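Local atomic coordinates of 4-amino-4-deoxy-L-arabinose transferase or related glycosyltransferases of PMT family (Cupriavidus metallidurans, PDB entry 5EZM), a protein that probably transfers 4-amino-4-deoxy-L-arabinose from a polyprenyl-phosphate carrier to lipid A, as a zinc-binding membrane glycosyltransferase of the GT-C fold. Residues A[120-132]-A[169-183]. Numbering follows the deposited sequence.
With MPG ([(Z)-octadec-9-enyl] (2R)-2,3-bis(oxidanyl)propanoate), chain F; DSL (mono-trans, octa-cis decaprenyl-phosphate), chain C.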
ATOM      1  N   LEU A 120      -3.846 -12.165   2.986  1.00 58.33           N
ATOM      2  CA  LEU A 120      -4.935 -12.255   3.950  1.00 57.84           C
ATOM      3  C   LEU A 120      -6.264 -11.867   3.315  1.00 58.66           C
ATOM      4  O   LEU A 120      -7.279 -12.547   3.515  1.00 59.38           O
ATOM      5  CB  LEU A 120      -4.631 -11.367   5.156  1.00 56.82           C
ATOM      6  CG  LEU A 120      -5.574 -11.496   6.349  1.00 58.08           C
ATOM      7  CD1 LEU A 120      -5.646 -12.946   6.807  1.00 61.18           C
ATOM      8  CD2 LEU A 120      -5.126 -10.597   7.484  1.00 55.25           C
ATOM      9  N   GLY A 121      -6.274 -10.776   2.546  1.00 59.01           N
ATOM     10  CA  GLY A 121      -7.490 -10.383   1.855  1.00 59.83           C
ATOM     11  C   GLY A 121      -7.974 -11.443   0.886  1.00 59.97           C
ATOM     12  O   GLY A 121      -9.169 -11.757   0.837  1.00 61.24           O
ATOM     13  N   ILE A 122      -7.051 -12.017   0.105  1.00 58.61           N
ATOM     14  CA  ILE A 122      -7.424 -13.122  -0.777  1.00 60.65           C
ATOM     15  C   ILE A 122      -8.066 -14.245   0.028  1.00 62.54           C
ATOM     16  O   ILE A 122      -9.189 -14.679  -0.258  1.00 62.54           O
ATOM     17  CB  ILE A 122      -6.202 -13.631  -1.561  1.00 59.77           C
ATOM     18  CG1 ILE A 122      -5.677 -12.551  -2.505  1.00 60.28           C
ATOM     19  CG2 ILE A 122      -6.563 -14.894  -2.328  1.00 59.38           C
ATOM     20  CD1 ILE A 122      -4.450 -12.976  -3.292  1.00 59.79           C
ATOM     21  N   GLY A 123      -7.368 -14.709   1.064  1.00 64.04           N
ATOM     22  CA  GLY A 123      -7.806 -15.822   1.881  1.00 65.48           C
ATOM     23  C   GLY A 123      -9.173 -15.647   2.505  1.00 67.86           C
ATOM     24  O   GLY A 123     -10.073 -16.456   2.260  1.00 73.22           O
ATOM     25  N   VAL A 124      -9.351 -14.597   3.313  1.00 64.11           N
ATOM     26  CA  VAL A 124     -10.638 -14.415   3.978  1.00 63.55           C
ATOM     27  C   VAL A 124     -11.730 -14.090   2.967  1.00 65.56           C
ATOM     28  O   VAL A 124     -12.897 -14.471   3.157  1.00 69.32           O
ATOM     29  CB  VAL A 124     -10.534 -13.341   5.077  1.00 62.03           C
ATOM     30  CG1 VAL A 124      -9.448 -13.716   6.073  1.00 62.62           C
ATOM     31  CG2 VAL A 124     -10.273 -11.967   4.477  1.00 59.51           C
ATOM     32  N   SER A 125     -11.381 -13.408   1.870  1.00 62.60           N
ATOM     33  CA  SER A 125     -12.379 -13.109   0.850  1.00 61.99           C
ATOM     34  C   SER A 125     -12.939 -14.389   0.243  1.00 62.56           C
ATOM     35  O   SER A 125     -14.161 -14.569   0.163  1.00 66.40           O
ATOM     36  CB  SER A 125     -11.779 -12.214  -0.231  1.00 60.19           C
ATOM     37  OG  SER A 125     -11.538 -10.912   0.269  1.00 61.21           O
ATOM     38  N   MET A 126     -12.066 -15.302  -0.178  1.00 59.90           N
ATOM     39  CA  MET A 126     -12.599 -16.540  -0.723  1.00 66.12           C
ATOM     40  C   MET A 126     -13.097 -17.490   0.361  1.00 71.54           C
ATOM     41  O   MET A 126     -13.778 -18.471   0.038  1.00 74.19           O
ATOM     42  CB  MET A 126     -11.566 -17.227  -1.623  1.00 66.57           C
ATOM     43  CG  MET A 126     -10.208 -17.470  -1.016  1.00 66.64           C
ATOM     44  SD  MET A 126      -9.018 -17.899  -2.312  1.00 67.26           S
ATOM     45  CE  MET A 126      -9.730 -19.413  -2.951  1.00 67.84           C
ATOM     46  N   MET A 127     -12.801 -17.218   1.632  1.00 71.23           N
ATOM     47  CA  MET A 127     -13.460 -17.958   2.704  1.00 70.69           C
ATOM     48  C   MET A 127     -14.932 -17.576   2.793  1.00 72.18           C
ATOM     49  O   MET A 127     -15.812 -18.446   2.808  1.00 72.29           O
ATOM     50  CB  MET A 127     -12.760 -17.708   4.039  1.00 68.91           C
ATOM     51  CG  MET A 127     -13.460 -18.387   5.208  1.00 71.97           C
ATOM     52  SD  MET A 127     -12.649 -18.165   6.800  1.00 73.74           S
ATOM     53  CE  MET A 127     -12.738 -16.381   6.977  1.00 74.63           C
ATOM     54  N   ALA A 128     -15.218 -16.271   2.854  1.00 73.23           N
ATOM     55  CA  ALA A 128     -16.609 -15.826   2.847  1.00 74.10           C
ATOM     56  C   ALA A 128     -17.312 -16.245   1.562  1.00 74.89           C
ATOM     57  O   ALA A 128     -18.470 -16.687   1.588  1.00 74.85           O
ATOM     58  CB  ALA A 128     -16.674 -14.309   3.030  1.00 71.91           C
ATOM     59  N   ALA A 129     -16.620 -16.123   0.424  1.00 73.59           N
ATOM     60  CA  ALA A 129     -17.200 -16.562  -0.840  1.00 75.89           C
ATOM     61  C   ALA A 129     -17.540 -18.045  -0.804  1.00 76.42           C
ATOM     62  O   ALA A 129     -18.623 -18.450  -1.241  1.00 80.04           O
ATOM     63  CB  ALA A 129     -16.241 -16.260  -1.991  1.00 76.42           C
ATOM     64  N   ARG A 130     -16.629 -18.873  -0.281  1.00 75.59           N
ATOM     65  CA  ARG A 130     -16.897 -20.305  -0.200  1.00 77.94           C
ATOM     66  C   ARG A 130     -18.069 -20.595   0.724  1.00 80.36           C
ATOM     67  O   ARG A 130     -18.877 -21.492   0.455  1.00 80.60           O
ATOM     68  CB  ARG A 130     -15.649 -21.052   0.273  1.00 77.81           C
ATOM     69  N   ARG A 131     -18.183 -19.837   1.817  1.00 81.52           N
ATOM     70  CA  ARG A 131     -19.283 -20.043   2.752  1.00 83.55           C
ATOM     71  C   ARG A 131     -20.627 -19.727   2.102  1.00 85.20           C
ATOM     72  O   ARG A 131     -21.562 -20.533   2.165  1.00 87.39           O
ATOM     73  CB  ARG A 131     -19.071 -19.185   3.997  1.00 83.14           C
ATOM     74  CG  ARG A 131     -20.155 -19.318   5.051  1.00 86.62           C
ATOM     75  CD  ARG A 131     -20.180 -20.714   5.643  1.00 90.08           C
ATOM     76  NE  ARG A 131     -20.870 -20.746   6.928  1.00 93.63           N
ATOM     77  CZ  ARG A 131     -21.165 -21.861   7.587  1.00 98.24           C
ATOM     78  NH1 ARG A 131     -20.836 -23.040   7.076  1.00 98.97           N
ATOM     79  NH2 ARG A 131     -21.794 -21.799   8.752  1.00101.92           N
ATOM     80  N   TRP A 132     -20.740 -18.560   1.466  1.00 84.36           N
ATOM     81  CA  TRP A 132     -22.035 -18.114   0.960  1.00 84.91           C
ATOM     82  C   TRP A 132     -22.353 -18.620  -0.440  1.00 83.62           C
ATOM     83  O   TRP A 132     -23.526 -18.871  -0.742  1.00 88.04           O
ATOM     84  CB  TRP A 132     -22.108 -16.586   0.963  1.00 85.41           C
ATOM     85  CG  TRP A 132     -22.408 -15.999   2.302  1.00 88.01           C
ATOM     86  CD1 TRP A 132     -21.515 -15.453   3.176  1.00 88.38           C
ATOM     87  CD2 TRP A 132     -23.693 -15.895   2.924  1.00 90.96           C
ATOM     88  NE1 TRP A 132     -22.163 -15.015   4.304  1.00 90.40           N
ATOM     89  CE2 TRP A 132     -23.502 -15.275   4.174  1.00 91.35           C
ATOM     90  CE3 TRP A 132     -24.987 -16.265   2.546  1.00 93.93           C
ATOM     91  CZ2 TRP A 132     -24.555 -15.014   5.046  1.00 93.70           C
ATOM     92  CZ3 TRP A 132     -26.032 -16.008   3.414  1.00 96.47           C
ATOM     93  CH2 TRP A 132     -25.810 -15.389   4.650  1.00 97.06           C
ATOM     94  N   SER A 169     -10.733  -6.050   4.967  1.00 63.36           N
ATOM     95  CA  SER A 169     -11.255  -7.244   4.315  1.00 64.80           C
ATOM     96  C   SER A 169     -11.573  -8.324   5.338  1.00 67.35           C
ATOM     97  O   SER A 169     -12.497  -9.121   5.134  1.00 67.02           O
ATOM     98  CB  SER A 169     -10.259  -7.767   3.279  1.00 63.74           C
ATOM     99  OG  SER A 169      -9.181  -8.434   3.906  1.00 65.95           O
ATOM    100  N   CYS A 170     -10.823  -8.365   6.442  1.00 68.79           N
ATOM    101  CA  CYS A 170     -11.210  -9.240   7.544  1.00 71.41           C
ATOM    102  C   CYS A 170     -12.496  -8.758   8.209  1.00 72.19           C
ATOM    103  O   CYS A 170     -13.309  -9.575   8.651  1.00 74.78           O
ATOM    104  CB  CYS A 170     -10.082  -9.346   8.567  1.00 72.55           C
ATOM    105  SG  CYS A 170      -8.746 -10.449   8.072  1.00 72.81           S
ATOM    106  N   VAL A 171     -12.699  -7.440   8.295  1.00 70.11           N
ATOM    107  CA  VAL A 171     -13.960  -6.925   8.833  1.00 71.21           C
ATOM    108  C   VAL A 171     -15.133  -7.431   8.001  1.00 71.19           C
ATOM    109  O   VAL A 171     -16.093  -8.014   8.526  1.00 72.77           O
ATOM    110  CB  VAL A 171     -13.942  -5.387   8.889  1.00 71.51           C
ATOM    111  CG1 VAL A 171     -15.250  -4.865   9.462  1.00 72.45           C
ATOM    112  CG2 VAL A 171     -12.763  -4.889   9.707  1.00 71.63           C
ATOM    113  N   LEU A 172     -15.066  -7.220   6.683  1.00 69.22           N
ATOM    114  CA  LEU A 172     -16.153  -7.637   5.803  1.00 67.41           C
ATOM    115  C   LEU A 172     -16.341  -9.148   5.832  1.00 70.41           C
ATOM    116  O   LEU A 172     -17.456  -9.643   6.032  1.00 73.96           O
ATOM    117  CB  LEU A 172     -15.881  -7.160   4.378  1.00 62.86           C
ATOM    118  CG  LEU A 172     -16.876  -7.658   3.329  1.00 62.52           C
ATOM    119  CD1 LEU A 172     -18.250  -7.076   3.596  1.00 64.98           C
ATOM    120  CD2 LEU A 172     -16.405  -7.321   1.924  1.00 61.20           C
ATOM    121  N   ALA A 173     -15.254  -9.900   5.636  1.00 70.29           N
ATOM    122  CA  ALA A 173     -15.364 -11.355   5.558  1.00 69.10           C
ATOM    123  C   ALA A 173     -15.890 -11.943   6.858  1.00 70.95           C
ATOM    124  O   ALA A 173     -16.741 -12.840   6.840  1.00 73.93           O
ATOM    125  CB  ALA A 173     -14.010 -11.968   5.206  1.00 67.90           C
ATOM    126  N   PHE A 174     -15.398 -11.456   7.999  1.00 69.34           N
ATOM    127  CA  PHE A 174     -15.879 -11.976   9.275  1.00 72.73           C
ATOM    128  C   PHE A 174     -17.341 -11.612   9.496  1.00 75.94           C
ATOM    129  O   PHE A 174     -18.111 -12.416  10.037  1.00 77.56           O
ATOM    130  CB  PHE A 174     -15.013 -11.457  10.424  1.00 73.45           C
ATOM    131  CG  PHE A 174     -13.589 -11.942  10.380  1.00 73.42           C
ATOM    132  CD1 PHE A 174     -13.239 -13.045   9.617  1.00 73.41           C
ATOM    133  CD2 PHE A 174     -12.600 -11.291  11.099  1.00 73.32           C
ATOM    134  CE1 PHE A 174     -11.931 -13.487   9.573  1.00 72.58           C
ATOM    135  CE2 PHE A 174     -11.291 -11.728  11.059  1.00 71.86           C
ATOM    136  CZ  PHE A 174     -10.955 -12.827  10.295  1.00 71.76           C
ATOM    137  N   MET A 175     -17.745 -10.411   9.075  1.00 77.71           N
ATOM    138  CA  MET A 175     -19.155 -10.045   9.166  1.00 80.11           C
ATOM    139  C   MET A 175     -20.021 -10.976   8.327  1.00 81.57           C
ATOM    140  O   MET A 175     -21.099 -11.394   8.765  1.00 87.54           O
ATOM    141  CB  MET A 175     -19.350  -8.594   8.734  1.00 80.90           C
ATOM    142  CG  MET A 175     -20.806  -8.165   8.609  1.00 84.23           C
ATOM    143  SD  MET A 175     -21.720  -8.255  10.163  1.00 88.38           S
ATOM    144  CE  MET A 175     -23.257  -7.465   9.691  1.00 90.65           C
ATOM    145  N   LEU A 176     -19.565 -11.321   7.118  1.00 75.65           N
ATOM    146  CA  LEU A 176     -20.343 -12.231   6.281  1.00 75.16           C
ATOM    147  C   LEU A 176     -20.387 -13.633   6.878  1.00 76.88           C
ATOM    148  O   LEU A 176     -21.430 -14.293   6.840  1.00 77.78           O
ATOM    149  CB  LEU A 176     -19.774 -12.268   4.864  1.00 72.97           C
ATOM    150  CG  LEU A 176     -19.799 -10.951   4.084  1.00 72.89           C
ATOM    151  CD1 LEU A 176     -19.324 -11.160   2.653  1.00 71.69           C
ATOM    152  CD2 LEU A 176     -21.183 -10.327   4.106  1.00 74.65           C
ATOM    153  N   MET A 177     -19.267 -14.104   7.435  1.00 78.05           N
ATOM    154  CA  MET A 177     -19.247 -15.427   8.055  1.00 78.61           C
ATOM    155  C   MET A 177     -20.188 -15.489   9.250  1.00 79.96           C
ATOM    156  O   MET A 177     -20.866 -16.501   9.464  1.00 80.67           O
ATOM    157  CB  MET A 177     -17.826 -15.791   8.485  1.00 79.16           C
ATOM    158  CG  MET A 177     -16.824 -15.945   7.349  1.00 79.99           C
ATOM    159  SD  MET A 177     -17.160 -17.359   6.285  1.00 84.55           S
ATOM    160  CE  MET A 177     -17.082 -18.713   7.457  1.00 86.18           C
ATOM    161  N   GLY A 178     -20.242 -14.414  10.041  1.00 80.03           N
ATOM    162  CA  GLY A 178     -21.070 -14.411  11.234  1.00 82.49           C
ATOM    163  C   GLY A 178     -22.557 -14.307  10.968  1.00 86.09           C
ATOM    164  O   GLY A 178     -23.355 -14.625  11.854  1.00 88.50           O
ATOM    165  N   GLN A 179     -22.948 -13.871   9.775  1.00 87.84           N
ATOM    166  CA  GLN A 179     -24.354 -13.706   9.439  1.00 90.56           C
ATOM    167  C   GLN A 179     -24.898 -14.850   8.593  1.00 94.26           C
ATOM    168  O   GLN A 179     -25.987 -14.722   8.026  1.00 98.02           O
ATOM    169  CB  GLN A 179     -24.571 -12.371   8.723  1.00 87.88           C
ATOM    170  CG  GLN A 179     -24.220 -11.162   9.571  1.00 85.20           C
ATOM    171  CD  GLN A 179     -24.975 -11.137  10.885  1.00 87.43           C
ATOM    172  OE1 GLN A 179     -26.171 -11.417  10.933  1.00 90.33           O
ATOM    173  NE2 GLN A 179     -24.274 -10.807  11.963  1.00 87.55           N
ATOM    174  N   HIS A 180     -24.175 -15.958   8.498  1.00 94.50           N
ATOM    175  CA  HIS A 180     -24.701 -17.112   7.778  1.00 96.86           C
ATOM    176  C   HIS A 180     -25.684 -17.863   8.665  1.00100.48           C
ATOM    177  O   HIS A 180     -25.366 -18.154   9.823  1.00100.58           O
ATOM    178  CB  HIS A 180     -23.575 -18.043   7.338  1.00 95.56           C
ATOM    179  CG  HIS A 180     -23.983 -19.025   6.283  1.00 96.13           C
ATOM    180  ND1 HIS A 180     -24.616 -20.214   6.577  1.00 98.21           N
ATOM    181  CD2 HIS A 180     -23.851 -18.993   4.936  1.00 95.01           C
ATOM    182  CE1 HIS A 180     -24.855 -20.871   5.456  1.00 98.43           C
ATOM    183  NE2 HIS A 180     -24.400 -20.153   4.446  1.00 96.33           N
ATOM    184  N   PRO A 181     -26.883 -18.181   8.169  1.00103.83           N
ATOM    185  CA  PRO A 181     -27.869 -18.858   9.029  1.00106.96           C
ATOM    186  C   PRO A 181     -27.410 -20.217   9.524  1.00109.64           C
ATOM    187  O   PRO A 181     -27.691 -20.577  10.675  1.00113.42           O
ATOM    188  CB  PRO A 181     -29.104 -18.970   8.121  1.00107.97           C
ATOM    189  CG  PRO A 181     -28.915 -17.922   7.077  1.00106.46           C
ATOM    190  CD  PRO A 181     -27.435 -17.844   6.847  1.00104.15           C
ATOM    191  N   ASP A 182     -26.698 -20.982   8.695  1.00105.90           N
ATOM    192  CA  ASP A 182     -26.248 -22.321   9.078  1.00105.39           C
ATOM    193  C   ASP A 182     -25.106 -22.310  10.108  1.00102.70           C
ATOM    194  O   ASP A 182     -24.482 -23.364  10.311  1.00104.00           O
ATOM    195  CB  ASP A 182     -25.820 -23.102   7.834  1.00105.81           C
ATOM    196  CG  ASP A 182     -26.975 -23.365   6.883  1.00109.48           C
ATOM    197  OD1 ASP A 182     -28.111 -23.558   7.367  1.00113.00           O
ATOM    198  OD2 ASP A 182     -26.750 -23.379   5.653  1.00108.54           O
ATOM    199  N   ALA A 183     -24.814 -21.185  10.754  1.00 99.68           N
ATOM    200  CA  ALA A 183     -23.802 -21.118  11.796  1.00 98.71           C
ATOM    201  C   ALA A 183     -24.468 -21.084  13.165  1.00 99.35           C
ATOM    202  O   ALA A 183     -25.533 -20.483  13.336  1.00 99.71           O
ATOM    203  CB  ALA A 183     -22.914 -19.885  11.616  1.00 98.24           C
TER
HETATM  204  C2  MPG F 605      -1.440 -15.117   5.865  1.00 78.91           C
HETATM  205  C3  MPG F 605      -2.869 -15.089   5.335  1.00 81.08           C
HETATM  206  C4  MPG F 605      -3.422 -16.474   5.035  1.00 81.36           C
HETATM  207  C5  MPG F 605      -4.884 -16.409   4.567  1.00 81.72           C
HETATM  208  C6  MPG F 605      -5.748 -17.540   5.147  1.00 81.54           C
HETATM  209  C7  MPG F 605      -7.230 -17.139   5.264  1.00 81.65           C
HETATM  210  C8  MPG F 605      -8.148 -18.348   5.560  1.00 81.56           C
HETATM  211  C1  MPG F 605      -1.029 -13.781   6.488  1.00 77.49           C
HETATM  212  C21 DSL C 602     -20.316  -3.837   6.570  1.00 81.97           C
HETATM  213  C22 DSL C 602     -19.647  -4.373   7.824  1.00 82.64           C
HETATM  214  C23 DSL C 602     -18.480  -5.346   7.705  1.00 84.58           C
HETATM  215  C24 DSL C 602     -20.085  -3.985   9.031  1.00 81.65           C
HETATM  216  C25 DSL C 602     -19.408  -4.523  10.317  1.00 80.59           C
HETATM  217  C26 DSL C 602     -19.192  -3.328  11.286  1.00 80.40           C
HETATM  218  C27 DSL C 602     -19.889  -3.626  12.657  1.00 81.00           C
HETATM  219  C28 DSL C 602     -20.121  -5.090  13.102  1.00 81.50           C
HETATM  220  C29 DSL C 602     -20.285  -2.606  13.446  1.00 82.52           C
HETATM  221  C30 DSL C 602     -20.048  -1.141  12.999  1.00 83.52           C
HETATM  222  C31 DSL C 602     -21.132  -0.205  13.631  1.00 83.68           C
HETATM  223  C32 DSL C 602     -20.440   0.999  14.363  1.00 83.34           C
HETATM  224  C33 DSL C 602     -19.859   0.815  15.778  1.00 82.79           C
HETATM  225  C34 DSL C 602     -20.364   2.207  13.754  1.00 83.61           C
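Trp132 and His180 meet because their first torsions turn the rings together: the indole stands beside its own backbone N (chi1 -80°), while the imidazole swings anti to its N (chi1 -164°). They join two helices of the GT-C membrane fold, 112-133 and 160-178, that run nearly parallel, near the turn that follows helix 160-178. The indole suits this place because it joins a broad apolar face to a single N-H at its edge: NE1 donates to Leu176 O at 2.7 Å, from above the carbonyl plane. His180 turns its edge toward the indole face, CD2 over the ring, in an edge-to-face pair with planes at 56°. An alanine in place of Trp132 would probably leave Leu176 O without this donor and take away the face against which the His180 edge packs. Across the imidazole face runs Arg131, with CD 4.2 Å from the ring centroid in a CH-pi contact; its aliphatic part also packs on Met177, whose flexible thioether brings SD 3.5 Å from Arg131 CB. Farther along, Ala128 and Ala173, their CA atoms 5.4 Å apart, let the backbones close in. Val124 is a knob among Ser169, Cys170, Ala173 and Phe174, and Gly121 makes room for Ser169, whose hydroxyl bonds to Gly166 O. Leu120 and Gly123 touch MPG, while Met175 CB lies 3.5 Å from C23 of the decaprenyl-phosphate DSL.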